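Side-chain contacts in aminoglycoside N(3)-acetyltransferase, AAC(3)-IVa (Escherichia coli, PDB 6MN3), which transfers an acetyl group from acetyl-CoA to the 3-amino group of 2-deoxystreptamine antibiotics, probably giving resistance to gentamicin, kanamycin, tobramycin, neomycin and apramycin: residues A[14-19]-A[47-52]; A[59-64]-A[114-119]; A[101-106]-A[170-175]; A[140-145]-A[150-155]; A[199-204]-A[227-232]. All blocks are in the same frame, centred on the assembly; numbering follows the deposited sequence.

Contact 1 (A[14-19]-A[47-52]); sequences GQLLNL and IEALRA
Leu-16 meets Ala-49 and Leu-50 between two helices whose backbone bonds stay within each helix, the shortest being Leu-19 N to Gln-15 O at 2.7 Å. The carbonyl O of Ala-49 is approached by Leu-16 CD1 at 4.0 Å, a van der Waals touch. The rest is apolar. Both methyls of the Leu-16 fork close on a single methyl of Leu-50, with CD1 and CD2 each 3.7 Å from Leu-50 CD2. The two leucine side chains run at about a right angle, so the fork straddles this methyl. CB of Leu-50 points away from helix 9-19, yet with CG set beside the backbone N (chi1 -71°) the branch leans back and brings CD2 to the fork. The small Ala-49 faces Leu-16, its CB 4.3 Å from Leu-16 CD1, and it also packs on Leu-12 and Ile-13 of helix 9-19. On the sheet side, Leu-143 of strand 141-145 touches both Leu-16 and Leu-50, while Leu-50 continues onto Leu-60 and Met-62 of strand 59-63; helices 9-19 and 42-54 thus lie together on one face of the mixed sheet.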
# COMPACT_ATOMS: atom_id res chain seq x y z
N GLY A 14 5.71 19.03 -9.41
CA GLY A 14 5.38 19.06 -10.82
C GLY A 14 5.31 17.68 -11.44
O GLY A 14 4.41 17.38 -12.22
N GLN A 15 6.27 16.81 -11.08
CA GLN A 15 6.24 15.44 -11.56
C GLN A 15 4.98 14.72 -11.08
O GLN A 15 4.35 13.98 -11.85
CB GLN A 15 7.49 14.69 -11.11
CG GLN A 15 8.78 15.12 -11.78
CD GLN A 15 9.98 14.39 -11.23
OE1 GLN A 15 10.11 14.22 -10.01
NE2 GLN A 15 10.86 13.94 -12.11
N LEU A 16 4.60 14.93 -9.82
CA LEU A 16 3.42 14.28 -9.28
C LEU A 16 2.15 14.75 -9.97
O LEU A 16 1.23 13.96 -10.21
CB LEU A 16 3.34 14.52 -7.77
CG LEU A 16 4.33 13.69 -6.95
CD1 LEU A 16 4.63 14.36 -5.62
CD2 LEU A 16 3.77 12.29 -6.74
N LEU A 17 2.08 16.04 -10.30
CA LEU A 17 0.92 16.54 -11.03
C LEU A 17 0.92 16.03 -12.46
O LEU A 17 -0.13 15.64 -12.99
CB LEU A 17 0.90 18.07 -10.99
CG LEU A 17 0.57 18.69 -9.63
CD1 LEU A 17 0.82 20.19 -9.64
CD2 LEU A 17 -0.86 18.38 -9.22
N ASN A 18 2.09 16.03 -13.11
CA ASN A 18 2.18 15.48 -14.46
C ASN A 18 1.86 13.99 -14.48
O ASN A 18 1.28 13.49 -15.45
CB ASN A 18 3.58 15.71 -15.03
CG ASN A 18 3.81 17.14 -15.44
OD1 ASN A 18 2.88 17.84 -15.85
ND2 ASN A 18 5.06 17.60 -15.35
N LEU A 19 2.22 13.27 -13.42
CA LEU A 19 1.87 11.86 -13.33
C LEU A 19 0.36 11.68 -13.27
O LEU A 19 -0.18 10.71 -13.82
CB LEU A 19 2.54 11.24 -12.10
CG LEU A 19 2.45 9.73 -11.97
CD1 LEU A 19 3.08 9.06 -13.19
CD2 LEU A 19 3.15 9.29 -10.70
N ILE A 47 7.69 13.81 1.36
CA ILE A 47 6.38 13.90 2.00
C ILE A 47 5.77 15.28 1.79
O ILE A 47 4.59 15.40 1.46
CB ILE A 47 6.50 13.55 3.50
CG1 ILE A 47 6.83 12.07 3.67
CG2 ILE A 47 5.22 13.90 4.23
CD1 ILE A 47 7.41 11.73 5.03
N GLU A 48 6.57 16.33 1.96
CA GLU A 48 6.07 17.69 1.75
C GLU A 48 5.62 17.89 0.31
O GLU A 48 4.64 18.59 0.04
CB GLU A 48 7.13 18.72 2.13
CG GLU A 48 7.17 19.07 3.60
CD GLU A 48 8.32 20.00 3.95
OE1 GLU A 48 8.98 20.50 3.01
OE2 GLU A 48 8.55 20.24 5.15
N ALA A 49 6.34 17.27 -0.64
CA ALA A 49 5.93 17.35 -2.04
C ALA A 49 4.60 16.63 -2.27
O ALA A 49 3.72 17.15 -2.97
CB ALA A 49 7.01 16.78 -2.94
N LEU A 50 4.45 15.45 -1.68
CA LEU A 50 3.19 14.72 -1.80
C LEU A 50 2.03 15.51 -1.20
O LEU A 50 0.95 15.59 -1.80
CB LEU A 50 3.30 13.36 -1.11
CG LEU A 50 4.18 12.31 -1.80
CD1 LEU A 50 4.43 11.13 -0.88
CD2 LEU A 50 3.55 11.86 -3.10
N ARG A 51 2.25 16.11 -0.03
CA ARG A 51 1.18 16.87 0.61
C ARG A 51 0.87 18.14 -0.16
O ARG A 51 -0.30 18.56 -0.23
CB ARG A 51 1.56 17.18 2.05
CG ARG A 51 1.80 15.94 2.90
CD ARG A 51 1.48 16.18 4.35
NE ARG A 51 0.05 16.40 4.57
CZ ARG A 51 -0.48 16.81 5.72
NH1 ARG A 51 0.31 17.04 6.76
NH2 ARG A 51 -1.79 16.98 5.83
N ALA A 52 1.89 18.78 -0.75
CA ALA A 52 1.65 19.98 -1.53
C ALA A 52 0.88 19.67 -2.81
O ALA A 52 -0.02 20.42 -3.20
CB ALA A 52 2.97 20.68 -1.84

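Contact 2 (A[59-64]-A[114-119]); sequences TLVMPS and EQIISD
Ile-116 carries this contact, reaching from helix 113-117 to Val-61 and Thr-59 on strand 59-63. Its CB is aimed at the strand, and the two branches then part. The short one, CG2, lies anti to the backbone N and ends against Val-61 CG1 at 3.9 Å. The long one leaves beside the backbone N (chi1 -64°) and runs out nearly extended through CG1. Its tip, CD1, meets Val-61 CG2 at 3.7 Å and brushes Thr-59 CG2 at 4.1 Å. Both valine methyls are therefore engaged, one by each branch of the isoleucine, and the side chains come together tip to tip from opposing backbones. Thr-59 and Val-61, two apart on the strand, point to the same side and jointly receive the isoleucine. The threonine offers its methyl here because its hydroxyl is turned elsewhere: OG1 is hydrogen-bonded to Gln-112 N, just before the helix. Along this interface the backbones stay well separated, with the CA atoms of Val-61 and Ile-116 8.2 Å apart, and the side chains that meet between them are buried and touch through methyl groups. Strand 59-63 lies between strands 26-31 and 106-109 in the mixed sheet. Ile-116 also touches Val-26 of the former, so helix 113-117 packs on this part of that face; Leu-60 and Met-62 point to the other, against helices 42-54 and 86-91.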
# COMPACT_ATOMS: atom_id res chain seq x y z
N THR A 59 -5.86 14.19 1.12
CA THR A 59 -5.48 13.34 2.23
C THR A 59 -4.46 12.31 1.75
O THR A 59 -4.70 11.62 0.76
CB THR A 59 -6.69 12.63 2.84
OG1 THR A 59 -7.61 13.62 3.32
CG2 THR A 59 -6.26 11.74 4.00
N LEU A 60 -3.33 12.24 2.44
CA LEU A 60 -2.23 11.34 2.09
C LEU A 60 -2.25 10.14 3.02
O LEU A 60 -2.30 10.29 4.25
CB LEU A 60 -0.89 12.07 2.19
CG LEU A 60 0.37 11.22 2.06
CD1 LEU A 60 0.45 10.60 0.68
CD2 LEU A 60 1.60 12.07 2.35
N VAL A 61 -2.20 8.94 2.45
CA VAL A 61 -2.26 7.70 3.21
C VAL A 61 -1.06 6.83 2.85
O VAL A 61 -0.66 6.76 1.69
CB VAL A 61 -3.57 6.92 2.95
CG1 VAL A 61 -3.75 5.84 3.99
CG2 VAL A 61 -4.76 7.87 2.95
N MET A 62 -0.49 6.18 3.86
CA MET A 62 0.65 5.29 3.69
C MET A 62 0.48 4.07 4.59
O MET A 62 -0.10 4.17 5.67
CB MET A 62 1.98 5.97 4.02
CG MET A 62 2.36 7.10 3.09
SD MET A 62 4.00 7.70 3.48
CE MET A 62 3.97 9.30 2.68
N PRO A 63 0.99 2.91 4.16
CA PRO A 63 1.04 1.76 5.07
C PRO A 63 1.95 2.07 6.25
O PRO A 63 2.89 2.86 6.14
CB PRO A 63 1.61 0.64 4.19
CG PRO A 63 2.33 1.35 3.09
CD PRO A 63 1.54 2.60 2.83
N SER A 64 1.65 1.45 7.38
CA SER A 64 2.37 1.78 8.61
C SER A 64 2.29 0.65 9.63
O SER A 64 2.13 0.90 10.83
CB SER A 64 1.80 3.07 9.21
OG SER A 64 2.68 3.63 10.16
N GLU A 114 -9.25 10.66 9.44
CA GLU A 114 -10.05 10.00 10.46
C GLU A 114 -10.88 8.86 9.87
O GLU A 114 -11.01 7.80 10.47
CB GLU A 114 -10.94 11.02 11.17
CG GLU A 114 -12.00 11.72 10.29
CD GLU A 114 -11.44 12.42 9.05
OE1 GLU A 114 -10.24 12.76 9.03
OE2 GLU A 114 -12.20 12.60 8.08
N GLN A 115 -11.45 9.07 8.67
CA GLN A 115 -12.33 8.06 8.09
C GLN A 115 -11.55 6.85 7.61
O GLN A 115 -12.04 5.72 7.70
CB GLN A 115 -13.14 8.68 6.95
CG GLN A 115 -14.41 7.93 6.60
CD GLN A 115 -14.87 8.23 5.19
OE1 GLN A 115 -15.09 9.39 4.83
NE2 GLN A 115 -15.02 7.19 4.38
N ILE A 116 -10.34 7.07 7.09
CA ILE A 116 -9.51 5.98 6.60
C ILE A 116 -8.87 5.20 7.74
O ILE A 116 -8.55 4.01 7.57
CB ILE A 116 -8.47 6.57 5.63
CG1 ILE A 116 -9.17 7.16 4.41
CG2 ILE A 116 -7.44 5.52 5.20
CD1 ILE A 116 -8.40 8.26 3.72
N ILE A 117 -8.71 5.81 8.91
CA ILE A 117 -7.96 5.20 10.01
C ILE A 117 -8.86 4.59 11.09
O ILE A 117 -8.41 3.70 11.82
CB ILE A 117 -7.01 6.27 10.61
CG1 ILE A 117 -5.89 6.59 9.61
CG2 ILE A 117 -6.43 5.85 11.94
CD1 ILE A 117 -5.06 5.39 9.22
N SER A 118 -10.14 4.98 11.15
CA SER A 118 -10.97 4.75 12.33
C SER A 118 -11.16 3.28 12.70
O SER A 118 -11.46 2.99 13.86
CB SER A 118 -12.35 5.39 12.11
OG SER A 118 -13.10 4.64 11.17
N ASP A 119 -10.99 2.35 11.76
CA ASP A 119 -11.51 1.01 11.99
C ASP A 119 -10.63 0.20 12.94
O ASP A 119 -9.41 0.38 12.98
CB ASP A 119 -11.66 0.27 10.67
CG ASP A 119 -12.72 0.88 9.78
OD1 ASP A 119 -13.24 1.96 10.13
OD2 ASP A 119 -13.03 0.28 8.74

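Contact 3 (A[101-106]-A[170-175]); sequences AHPFAF and RHCTIL
A cysteine sulfur beside an aromatic ring marks this contact: Cys-172 SG lies 5.0 Å from the centroid of the Phe-104 ring, 61° off its normal, an oblique sulfur-aromatic approach. The sulfur is 4.0 Å from Phe-104 CZ. Cys-172 CB comes to the same CZ at 3.9 Å, so the whole cysteine side chain leans on that end of the phenyl group. Pro-103 supplies the other wall, its CG standing 3.9 Å from Cys-172 CB. The same CG rests over one face of the Phe-104 ring, offset toward the rim, so proline, ring and thiol close around one another. With SG placed between the backbone N and the carbonyl carbon, this rotation (chi1 70°) brings the sulfur to both Pro-103 CG and the ring. A weak bond from Phe-104 N to His-102 ND1, 3.4 Å long, lies within the loop that presents proline and phenylalanine. Phe-104 also packs on Leu-121 and Pro-125. Thus the loop between strands 98-99 and 106-109 is joined to strand 168-174 of the separate two-stranded antiparallel sheet. The binding is probably mainly dispersive, perhaps with a modest sulfur-aromatic term; Cys-172 is not among the zinc-binding cysteines, and here its thiol serves in packing.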
# COMPACT_ATOMS: atom_id res chain seq x y z
N ALA A 101 -4.94 1.81 15.23
CA ALA A 101 -4.61 1.25 16.54
C ALA A 101 -4.61 -0.27 16.51
O ALA A 101 -5.18 -0.92 17.39
CB ALA A 101 -5.57 1.78 17.59
N HIS A 102 -3.98 -0.86 15.50
CA HIS A 102 -3.85 -2.31 15.40
C HIS A 102 -2.58 -2.62 14.63
O HIS A 102 -2.07 -1.77 13.89
CB HIS A 102 -5.08 -2.94 14.71
CG HIS A 102 -5.51 -2.23 13.47
ND1 HIS A 102 -4.90 -2.43 12.25
CD2 HIS A 102 -6.51 -1.35 13.24
CE1 HIS A 102 -5.49 -1.69 11.33
NE2 HIS A 102 -6.47 -1.02 11.91
N PRO A 103 -2.03 -3.83 14.79
CA PRO A 103 -0.72 -4.13 14.18
C PRO A 103 -0.68 -4.05 12.67
O PRO A 103 0.41 -4.09 12.09
CB PRO A 103 -0.42 -5.56 14.67
CG PRO A 103 -1.74 -6.11 15.08
CD PRO A 103 -2.50 -4.95 15.63
N PHE A 104 -1.83 -3.94 12.00
CA PHE A 104 -1.85 -3.78 10.55
C PHE A 104 -2.24 -2.36 10.20
O PHE A 104 -3.18 -2.13 9.44
CB PHE A 104 -2.80 -4.79 9.91
CG PHE A 104 -2.75 -6.15 10.55
CD1 PHE A 104 -1.63 -6.95 10.42
CD2 PHE A 104 -3.82 -6.62 11.29
CE1 PHE A 104 -1.58 -8.20 11.01
CE2 PHE A 104 -3.77 -7.87 11.89
CZ PHE A 104 -2.65 -8.66 11.74
N ALA A 105 -1.50 -1.39 10.74
CA ALA A 105 -1.93 -0.00 10.72
C ALA A 105 -1.54 0.70 9.42
O ALA A 105 -0.64 0.28 8.69
CB ALA A 105 -1.34 0.75 11.91
N PHE A 106 -2.25 1.79 9.15
CA PHE A 106 -1.90 2.76 8.13
C PHE A 106 -1.72 4.12 8.79
O PHE A 106 -2.05 4.32 9.96
CB PHE A 106 -2.99 2.84 7.04
CG PHE A 106 -2.91 1.75 6.01
CD1 PHE A 106 -2.53 2.03 4.71
CD2 PHE A 106 -3.22 0.44 6.34
CE1 PHE A 106 -2.46 1.03 3.76
CE2 PHE A 106 -3.14 -0.57 5.39
CZ PHE A 106 -2.76 -0.27 4.10
N ARG A 170 -2.02 -17.05 10.05
CA ARG A 170 -1.08 -16.11 10.64
C ARG A 170 -1.57 -15.76 12.05
O ARG A 170 -2.54 -16.35 12.55
CB ARG A 170 -0.94 -14.87 9.76
CG ARG A 170 -0.43 -15.15 8.35
CD ARG A 170 1.07 -15.38 8.35
NE ARG A 170 1.45 -16.57 7.59
CZ ARG A 170 1.86 -16.56 6.33
NH1 ARG A 170 1.95 -15.42 5.67
NH2 ARG A 170 2.18 -17.70 5.73
N HIS A 171 -0.90 -14.81 12.69
CA HIS A 171 -1.29 -14.42 14.04
C HIS A 171 -0.71 -13.04 14.35
O HIS A 171 0.15 -12.53 13.63
CB HIS A 171 -0.83 -15.45 15.08
CG HIS A 171 0.64 -15.41 15.37
ND1 HIS A 171 1.55 -16.16 14.67
CD2 HIS A 171 1.35 -14.72 16.29
CE1 HIS A 171 2.76 -15.93 15.14
NE2 HIS A 171 2.67 -15.06 16.13
N CYS A 172 -1.22 -12.45 15.43
CA CYS A 172 -0.75 -11.16 15.92
C CYS A 172 -1.03 -11.09 17.42
O CYS A 172 -1.57 -12.02 18.01
CB CYS A 172 -1.42 -10.01 15.16
SG CYS A 172 -3.18 -9.79 15.52
N THR A 173 -0.65 -9.97 18.02
CA THR A 173 -0.77 -9.79 19.47
C THR A 173 -1.48 -8.48 19.76
O THR A 173 -1.10 -7.42 19.24
CB THR A 173 0.61 -9.80 20.14
OG1 THR A 173 1.10 -11.15 20.19
CG2 THR A 173 0.53 -9.24 21.55
N ILE A 174 -2.52 -8.55 20.60
CA ILE A 174 -3.25 -7.38 21.06
C ILE A 174 -3.36 -7.45 22.58
O ILE A 174 -3.44 -8.54 23.16
CB ILE A 174 -4.64 -7.26 20.40
CG1 ILE A 174 -5.24 -5.87 20.63
CG2 ILE A 174 -5.58 -8.35 20.89
CD1 ILE A 174 -4.90 -4.86 19.55
N LEU A 175 -3.36 -6.29 23.22
CA LEU A 175 -3.38 -6.20 24.68
C LEU A 175 -4.82 -6.13 25.18
O LEU A 175 -5.62 -5.32 24.69
CB LEU A 175 -2.58 -4.99 25.15
CG LEU A 175 -2.27 -4.82 26.65
CD1 LEU A 175 -3.36 -4.04 27.37
CD2 LEU A 175 -2.02 -6.17 27.32

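Contact 4 (A[140-145]-A[150-155]); sequences GQVLLL and DANTTL
The carboxamide of Asn-152 turns one face to Val-142 and Leu-144: Val-142 CG1 stands above the plane at the oxygen end, 3.9 Å from Asn-152 OD1, and Leu-144 CD2 lies on the same side, 4.3 Å from Asn-152 CB. From the other side of the plane, tilted out of it, Thr-154 N gives OD1 a weak bond (3.4 Å, 129° at the hydrogen). This capping bond is made where CG lies anti to the backbone N (chi1 -167°). The amide nitrogen, ND2, is hydrogen-bonded to His-149 ND1; partners at both ends, one of them weak, would restrain the group's rotation. Asn-152 is also the centre of an inverse gamma turn, and its O accepts from Leu-155 N at 2.9 Å as the chain enters the helix. Val-142 splits its methyls: while CG1 lies over the oxygen end, CG2 is 3.8 Å from Thr-154 OG1, the two side chains sliding past each other in opposite directions. Val-142 also touches Ile-226, as does Asn-152, and Thr-154 meets Val-227, both on helix 223-236. The start of helix 154-161 is thereby lodged between that helix and strand 141-145, where Val-142 and Leu-144 both touch His-30 of strand 26-31.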
# COMPACT_ATOMS: atom_id res chain seq x y z
N GLY A 140 -10.01 6.77 -4.04
CA GLY A 140 -8.63 7.18 -3.90
C GLY A 140 -7.76 6.73 -5.06
O GLY A 140 -8.13 5.89 -5.89
N GLN A 141 -6.57 7.32 -5.12
CA GLN A 141 -5.53 6.94 -6.06
C GLN A 141 -4.44 6.18 -5.32
O GLN A 141 -4.14 6.47 -4.16
CB GLN A 141 -4.93 8.17 -6.75
CG GLN A 141 -5.84 8.83 -7.77
CD GLN A 141 -5.21 10.07 -8.37
OE1 GLN A 141 -4.88 11.02 -7.66
NE2 GLN A 141 -5.02 10.07 -9.69
N VAL A 142 -3.84 5.21 -6.01
CA VAL A 142 -2.75 4.42 -5.46
C VAL A 142 -1.49 4.77 -6.24
O VAL A 142 -1.44 4.61 -7.47
CB VAL A 142 -3.04 2.91 -5.53
CG1 VAL A 142 -1.86 2.12 -4.99
CG2 VAL A 142 -4.30 2.58 -4.74
N LEU A 143 -0.48 5.24 -5.54
CA LEU A 143 0.79 5.65 -6.13
C LEU A 143 1.84 4.60 -5.77
O LEU A 143 2.17 4.43 -4.59
CB LEU A 143 1.20 7.04 -5.66
CG LEU A 143 2.58 7.52 -6.12
CD1 LEU A 143 2.66 7.49 -7.63
CD2 LEU A 143 2.87 8.91 -5.58
N LEU A 144 2.35 3.90 -6.78
CA LEU A 144 3.46 2.97 -6.61
C LEU A 144 4.74 3.73 -6.91
O LEU A 144 5.03 4.04 -8.07
CB LEU A 144 3.29 1.76 -7.51
CG LEU A 144 2.00 0.95 -7.34
CD1 LEU A 144 2.10 -0.36 -8.10
CD2 LEU A 144 1.71 0.70 -5.87
N LEU A 145 5.51 4.04 -5.87
CA LEU A 145 6.64 4.95 -5.95
C LEU A 145 7.94 4.15 -5.83
O LEU A 145 8.42 3.89 -4.73
CB LEU A 145 6.54 6.02 -4.87
CG LEU A 145 7.44 7.24 -5.02
CD1 LEU A 145 7.41 7.71 -6.46
CD2 LEU A 145 6.99 8.34 -4.08
N ASP A 150 3.84 -5.96 -6.51
CA ASP A 150 3.93 -6.86 -5.37
C ASP A 150 3.72 -6.14 -4.05
O ASP A 150 3.42 -6.79 -3.04
CB ASP A 150 5.29 -7.57 -5.37
CG ASP A 150 6.46 -6.61 -5.28
OD1 ASP A 150 6.30 -5.44 -5.68
OD2 ASP A 150 7.54 -7.03 -4.81
N ALA A 151 3.86 -4.82 -4.03
CA ALA A 151 3.56 -4.00 -2.86
C ALA A 151 2.20 -3.34 -2.94
O ALA A 151 1.82 -2.62 -2.01
CB ALA A 151 4.65 -2.94 -2.67
N ASN A 152 1.46 -3.54 -4.03
CA ASN A 152 0.12 -2.97 -4.18
C ASN A 152 -0.86 -3.65 -3.24
O ASN A 152 -1.53 -4.61 -3.62
CB ASN A 152 -0.35 -3.09 -5.63
CG ASN A 152 -1.58 -2.26 -5.92
OD1 ASN A 152 -2.21 -1.72 -5.01
ND2 ASN A 152 -1.93 -2.14 -7.20
N THR A 153 -0.94 -3.14 -2.00
CA THR A 153 -1.77 -3.78 -0.98
C THR A 153 -3.23 -3.89 -1.41
O THR A 153 -3.92 -4.83 -1.01
CB THR A 153 -1.64 -2.99 0.33
OG1 THR A 153 -0.29 -3.09 0.81
CG2 THR A 153 -2.58 -3.53 1.39
N THR A 154 -3.70 -2.95 -2.23
CA THR A 154 -5.09 -2.98 -2.68
C THR A 154 -5.42 -4.29 -3.39
O THR A 154 -6.58 -4.74 -3.37
CB THR A 154 -5.37 -1.78 -3.58
OG1 THR A 154 -5.15 -0.57 -2.85
CG2 THR A 154 -6.81 -1.79 -4.09
N LEU A 155 -4.42 -4.93 -4.01
CA LEU A 155 -4.66 -6.23 -4.64
C LEU A 155 -5.06 -7.29 -3.61
O LEU A 155 -5.87 -8.17 -3.92
CB LEU A 155 -3.42 -6.67 -5.41
CG LEU A 155 -3.21 -5.95 -6.74
CD1 LEU A 155 -1.93 -6.40 -7.42
CD2 LEU A 155 -4.41 -6.18 -7.66

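Contact 5 (A[199-204]-A[227-232]); sequences DRWLKE and VATALG
Segments 199-204 and 227-232, both helical, come nearest at Leu-202 and Thr-229, whose CA atoms are 7.2 Å apart. Thr-229 carries the contact, pointing at the partner helix and touching two successive residues there. Its methyl, CG2, lies 3.7 Å from Trp-201 CB and approaches the indole obliquely. On the other branch OG1 abuts Leu-202 CD2 at 3.6 Å, and the leucine methyl also reaches Thr-229 CB at 3.9 Å, the two side chains passing at a slant. A hydroxyl beside a methyl would be poorly served without a polar partner, but OG1 is hydrogen-bonded to Asp-225 O, one turn back in its own helix; its setting beside the backbone N (chi1 -57°) allows this and leaves CG2 for the tryptophan. Between the two helices the chain runs through strands 208-213 and 216-222, the antiparallel pair at one margin of the mixed sheet, so the contact brings together the helices before and after this pair. Leu-202 also packs on Gln-208 and His-149, Trp-201 on Ile-240. On helix 197-204, Asp-199 forms a salt bridge from OD2 to Lys-203 NZ at 3.3 Å, its hydrogen bond weak, and its OD1 pairs with Arg-219 of strand 216-222.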
# COMPACT_ATOMS: atom_id res chain seq x y z
N ASP A 199 0.21 -5.29 -13.70
CA ASP A 199 0.84 -4.22 -14.46
C ASP A 199 0.39 -4.24 -15.91
O ASP A 199 -0.02 -3.22 -16.46
CB ASP A 199 2.36 -4.34 -14.36
CG ASP A 199 3.07 -3.05 -14.73
OD1 ASP A 199 3.03 -2.10 -13.93
OD2 ASP A 199 3.66 -2.99 -15.83
N ARG A 200 0.44 -5.41 -16.55
CA ARG A 200 0.00 -5.51 -17.94
C ARG A 200 -1.51 -5.36 -18.05
O ARG A 200 -2.01 -4.73 -18.99
CB ARG A 200 0.46 -6.82 -18.56
CG ARG A 200 0.16 -6.93 -20.04
CD ARG A 200 0.18 -8.38 -20.51
NE ARG A 200 1.54 -8.91 -20.55
CZ ARG A 200 1.85 -10.16 -20.21
NH1 ARG A 200 0.91 -11.00 -19.81
NH2 ARG A 200 3.11 -10.56 -20.27
N TRP A 201 -2.26 -5.93 -17.10
CA TRP A 201 -3.71 -5.78 -17.11
C TRP A 201 -4.11 -4.31 -17.11
O TRP A 201 -4.95 -3.88 -17.91
CB TRP A 201 -4.32 -6.48 -15.90
CG TRP A 201 -4.06 -7.95 -15.81
CD1 TRP A 201 -3.65 -8.77 -16.82
CD2 TRP A 201 -4.18 -8.77 -14.65
NE1 TRP A 201 -3.52 -10.06 -16.36
CE2 TRP A 201 -3.83 -10.08 -15.02
CE3 TRP A 201 -4.54 -8.52 -13.32
CZ2 TRP A 201 -3.84 -11.14 -14.12
CZ3 TRP A 201 -4.55 -9.58 -12.42
CH2 TRP A 201 -4.20 -10.87 -12.83
N LEU A 202 -3.49 -3.51 -16.23
CA LEU A 202 -3.90 -2.12 -16.05
C LEU A 202 -3.35 -1.23 -17.16
O LEU A 202 -4.08 -0.40 -17.71
CB LEU A 202 -3.44 -1.62 -14.68
CG LEU A 202 -4.09 -2.31 -13.48
CD1 LEU A 202 -3.22 -2.19 -12.24
CD2 LEU A 202 -5.48 -1.75 -13.23
N LYS A 203 -2.07 -1.37 -17.49
CA LYS A 203 -1.46 -0.50 -18.49
C LYS A 203 -2.10 -0.69 -19.86
O LYS A 203 -2.29 0.28 -20.60
CB LYS A 203 0.04 -0.74 -18.55
CG LYS A 203 0.72 -0.15 -19.78
CD LYS A 203 2.23 -0.13 -19.61
CE LYS A 203 2.74 -1.44 -19.03
NZ LYS A 203 4.20 -1.38 -18.71
N GLU A 204 -2.46 -1.93 -20.21
CA GLU A 204 -3.05 -2.17 -21.52
C GLU A 204 -4.45 -1.56 -21.61
O GLU A 204 -4.84 -1.07 -22.68
CB GLU A 204 -3.09 -3.67 -21.82
CG GLU A 204 -1.72 -4.29 -22.08
CD GLU A 204 -0.88 -3.47 -23.04
OE1 GLU A 204 -1.35 -3.21 -24.17
OE2 GLU A 204 0.25 -3.10 -22.67
N VAL A 227 -9.16 -2.70 -8.12
CA VAL A 227 -10.06 -3.72 -7.60
C VAL A 227 -10.89 -4.32 -8.73
O VAL A 227 -11.02 -5.54 -8.85
CB VAL A 227 -10.94 -3.14 -6.49
CG1 VAL A 227 -12.11 -4.06 -6.19
CG2 VAL A 227 -10.11 -2.90 -5.24
N ALA A 228 -11.47 -3.47 -9.58
CA ALA A 228 -12.33 -3.96 -10.65
C ALA A 228 -11.57 -4.85 -11.62
O ALA A 228 -12.07 -5.90 -12.04
CB ALA A 228 -12.97 -2.78 -11.39
N THR A 229 -10.36 -4.44 -12.00
CA THR A 229 -9.56 -5.24 -12.92
C THR A 229 -9.20 -6.59 -12.30
O THR A 229 -9.33 -7.64 -12.94
CB THR A 229 -8.29 -4.48 -13.31
OG1 THR A 229 -8.65 -3.23 -13.90
CG2 THR A 229 -7.46 -5.28 -14.30
N ALA A 230 -8.77 -6.58 -11.03
CA ALA A 230 -8.35 -7.82 -10.38
C ALA A 230 -9.53 -8.75 -10.15
O ALA A 230 -9.39 -9.97 -10.27
CB ALA A 230 -7.64 -7.50 -9.07
N LEU A 231 -10.70 -8.19 -9.81
CA LEU A 231 -11.88 -9.03 -9.60
C LEU A 231 -12.28 -9.78 -10.86
O LEU A 231 -12.80 -10.89 -10.78
CB LEU A 231 -13.04 -8.18 -9.09
CG LEU A 231 -13.00 -7.77 -7.62
CD1 LEU A 231 -14.26 -7.01 -7.23
CD2 LEU A 231 -12.81 -8.99 -6.73
N GLY A 232 -12.04 -9.19 -12.03
CA GLY A 232 -12.32 -9.89 -13.27
C GLY A 232 -11.37 -11.05 -13.51
O GLY A 232 -11.78 -12.13 -13.94

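Contacts 1, 2 and 4 are buried against the mixed sheet but on different faces: contact 1 lies on the face that carries Leu-143, while contacts 2 and 4 occupy the other. Contacts 1 and 2 also meet on strand 59-63. Contact 4, nearest the chain's centre, adjoins contact 5 through Leu-155 and Ala-230; contact 5 is only partly buried. Contact 3 is largely buried but joins the sheet's edge loop to a separate two-stranded sheet, and it is linked to contact 2 by a probable hydrogen bond between Ser-64 N and Ala-105 O. Apolar side chains dominate contacts 1 and 2, sulfur and ring contact 3, and capped or hydroxyl-bearing side chains contacts 4 and 5.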